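Local coordinates for putative branched-chain amino acid transport system substrate-binding protein (PDB 4F8J) that binds p-coumarate as the substrate-binding protein of an aromatic compound transport system, probably handing it to a membrane ABC transporter, at the 4'-hydroxycinnamic acid site. Numbering follows the deposited sequence.

The 4'-hydroxycinnamic acid site. Residues 23, 77-79, 99, 101, 116, 143, 147, 174, 199, 223-224, 282-283, 286. With HC4 (4'-hydroxycinnamic acid), chain B.
The p-coumarate pocket lies in the cleft between the two lobes of a periplasmic binding protein. HC4 is wholly buried there. Its carboxylate sits at the start of helix 79-92, and its phenol points to the start of helix 282-302. Arg174 meets the carboxylate end-on, in the plane of its guanidinium. Arg174 NH1 bonds HC4 O1 at 2.8 Å, a salt bridge, and NH2 bonds HC4 O2. The backbone N and the OG1 hydroxyl of Thr79 also donate to O1, so three donors grip that oxygen. The helix start would probably add to the stabilisation of the negative charge. Ser199 OG gives HC4 O2 a second donor at 2.7 Å. The Ser199 hydroxyl takes the crowded position between backbone N and carbonyl carbon (chi1 62°) and also pairs with Tyr143 OH. Tyr143 brings its rim atom CE2 over one face of the Arg174 guanidinium, while Arg174 CG packs over the Tyr143 ring; this probably helps fix the arginine's position. Tyr147 turns its ring face to the propenoate linker: CG is anti to the backbone N (chi1 -178°), and HC4 C2 lies 3.5 Å from the ring centroid. An alanine here would remove this aromatic face and would probably leave the linker less firmly packed. Pro101 CD packs over a face of the phenol ring. The His223 ring stands nearly perpendicular to the HC4 ring, at 85°, and receives the phenol edge at C3' over its own face. At the far end, His286 NE2 shares a hydrogen bond of 2.6 Å with the phenol oxygen, HC4 O4'. The Gln282 chain bends at chi2, and its NE2 donates almost straight, in the amide plane, to HC4 O4' at 3.0 Å.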
# COMPACT_ATOMS: atom_id res chain seq x y z
N LEU A 23 7.54 -4.18 -5.67
CA LEU A 23 6.15 -4.07 -5.18
C LEU A 23 5.21 -4.95 -6.00
O LEU A 23 4.36 -5.67 -5.47
CB LEU A 23 5.64 -2.60 -5.22
CG LEU A 23 6.14 -1.73 -4.07
CD1 LEU A 23 7.62 -1.40 -4.27
CD2 LEU A 23 5.35 -0.44 -3.92
N SER A 77 0.76 -0.59 -8.60
CA SER A 77 1.67 -0.86 -7.50
C SER A 77 2.18 0.40 -6.82
O SER A 77 2.59 0.38 -5.65
CB SER A 77 2.87 -1.68 -8.02
OG SER A 77 2.44 -2.94 -8.50
N VAL A 78 2.22 1.50 -7.57
CA VAL A 78 2.69 2.80 -7.08
C VAL A 78 1.70 3.89 -7.46
O VAL A 78 0.79 3.63 -8.25
CB VAL A 78 4.12 3.13 -7.54
CG1 VAL A 78 5.12 2.20 -6.85
CG2 VAL A 78 4.27 3.09 -9.06
N THR A 79 1.82 5.09 -6.88
CA THR A 79 0.72 6.03 -6.92
C THR A 79 0.41 6.54 -8.34
O THR A 79 -0.74 6.57 -8.74
CB THR A 79 0.89 7.17 -5.91
OG1 THR A 79 0.89 6.59 -4.60
CG2 THR A 79 -0.24 8.20 -6.02
N LEU A 99 -4.20 -0.60 -5.33
CA LEU A 99 -3.16 -1.34 -4.61
C LEU A 99 -2.00 -0.42 -4.16
O LEU A 99 -1.03 -0.90 -3.60
CB LEU A 99 -2.70 -2.57 -5.43
CG LEU A 99 -3.76 -3.55 -5.87
CD1 LEU A 99 -3.15 -4.71 -6.68
CD2 LEU A 99 -4.60 -4.10 -4.66
N PRO A 101 -1.64 3.84 -2.34
CA PRO A 101 -2.56 4.75 -1.61
C PRO A 101 -2.72 6.16 -2.24
O PRO A 101 -2.21 7.15 -1.71
CB PRO A 101 -1.93 4.81 -0.20
CG PRO A 101 -0.48 4.67 -0.47
CD PRO A 101 -0.30 3.83 -1.73
N PRO A 116 -4.25 -0.13 0.45
CA PRO A 116 -3.20 0.36 1.39
C PRO A 116 -3.74 1.28 2.45
O PRO A 116 -4.70 2.01 2.22
CB PRO A 116 -2.23 1.10 0.47
CG PRO A 116 -2.45 0.46 -0.85
CD PRO A 116 -3.92 0.25 -0.93
N TYR A 143 9.60 11.72 -2.25
CA TYR A 143 9.46 11.92 -3.70
C TYR A 143 8.93 13.30 -4.02
O TYR A 143 8.11 13.86 -3.29
CB TYR A 143 8.48 10.93 -4.31
CG TYR A 143 8.85 9.48 -4.20
CD1 TYR A 143 10.16 9.04 -4.33
CD2 TYR A 143 7.86 8.52 -4.09
CE1 TYR A 143 10.48 7.68 -4.26
CE2 TYR A 143 8.15 7.17 -4.00
CZ TYR A 143 9.45 6.75 -4.12
OH TYR A 143 9.77 5.40 -4.06
N TYR A 147 2.67 11.08 -4.03
CA TYR A 147 2.94 10.29 -2.83
C TYR A 147 3.84 11.07 -1.85
O TYR A 147 3.58 11.13 -0.64
CB TYR A 147 3.56 8.94 -3.17
CG TYR A 147 3.83 8.03 -2.00
CD1 TYR A 147 2.81 7.37 -1.37
CD2 TYR A 147 5.13 7.80 -1.53
CE1 TYR A 147 3.05 6.52 -0.30
CE2 TYR A 147 5.38 6.97 -0.45
CZ TYR A 147 4.32 6.33 0.17
OH TYR A 147 4.49 5.49 1.22
N ARG A 174 11.88 9.41 -8.21
CA ARG A 174 11.91 7.95 -8.10
C ARG A 174 13.15 7.32 -8.76
O ARG A 174 13.78 6.45 -8.15
CB ARG A 174 10.63 7.35 -8.71
CG ARG A 174 9.42 7.55 -7.84
CD ARG A 174 8.13 7.23 -8.59
NE ARG A 174 6.98 7.66 -7.79
CZ ARG A 174 6.32 6.88 -6.92
NH1 ARG A 174 5.35 7.40 -6.21
NH2 ARG A 174 6.68 5.61 -6.75
N SER A 199 9.30 4.52 -1.28
CA SER A 199 8.76 3.18 -1.32
C SER A 199 9.76 2.25 -1.99
O SER A 199 10.63 2.69 -2.70
CB SER A 199 7.44 3.18 -2.10
OG SER A 199 7.63 3.61 -3.43
N HIS A 223 5.01 3.00 5.04
CA HIS A 223 4.58 1.64 4.70
C HIS A 223 4.90 1.23 3.28
O HIS A 223 4.91 0.05 2.96
CB HIS A 223 3.13 1.41 5.06
CG HIS A 223 2.16 2.40 4.46
ND1 HIS A 223 2.40 3.74 4.34
CD2 HIS A 223 0.84 2.20 4.06
CE1 HIS A 223 1.29 4.33 3.83
NE2 HIS A 223 0.35 3.39 3.66
N GLY A 224 5.28 2.17 2.46
CA GLY A 224 5.84 1.86 1.15
C GLY A 224 7.15 1.08 1.18
O GLY A 224 7.58 0.57 0.13
N GLN A 282 4.30 -6.23 2.71
CA GLN A 282 3.19 -5.26 2.65
C GLN A 282 2.39 -5.42 1.35
O GLN A 282 1.17 -5.34 1.35
CB GLN A 282 3.79 -3.85 2.74
CG GLN A 282 2.81 -2.70 2.65
CD GLN A 282 2.03 -2.42 3.91
OE1 GLN A 282 2.16 -3.13 4.91
NE2 GLN A 282 1.18 -1.38 3.85
N PHE A 283 3.10 -5.68 0.25
CA PHE A 283 2.55 -5.56 -1.11
C PHE A 283 1.72 -6.78 -1.53
O PHE A 283 0.60 -6.66 -2.02
CB PHE A 283 3.70 -5.24 -2.07
CG PHE A 283 4.65 -4.19 -1.51
CD1 PHE A 283 4.15 -2.94 -1.14
CD2 PHE A 283 5.96 -4.50 -1.25
CE1 PHE A 283 5.00 -1.98 -0.58
CE2 PHE A 283 6.79 -3.55 -0.68
CZ PHE A 283 6.29 -2.30 -0.35
N HIS A 286 -1.79 -6.68 -0.32
CA HIS A 286 -2.83 -5.84 -0.93
C HIS A 286 -3.64 -6.56 -1.99
O HIS A 286 -4.86 -6.45 -2.03
CB HIS A 286 -2.31 -4.53 -1.47
CG HIS A 286 -1.65 -3.66 -0.44
ND1 HIS A 286 -2.11 -3.53 0.85
CD2 HIS A 286 -0.49 -2.86 -0.53
CE1 HIS A 286 -1.31 -2.68 1.52
NE2 HIS A 286 -0.34 -2.25 0.70
C1 HC4 B . 4.20 4.90 -4.12
O1 HC4 B . 3.59 5.74 -4.79
O2 HC4 B . 5.34 4.48 -4.46
C2 HC4 B . 3.65 4.28 -2.88
C3 HC4 B . 3.69 2.96 -2.77
C1' HC4 B . 3.01 2.20 -1.67
C2' HC4 B . 2.84 2.70 -0.36
C3' HC4 B . 2.14 1.96 0.58
C4' HC4 B . 1.60 0.72 0.30
C5' HC4 B . 1.77 0.22 -0.98
C6' HC4 B . 2.46 0.97 -1.92
O4' HC4 B . 0.93 -0.05 1.22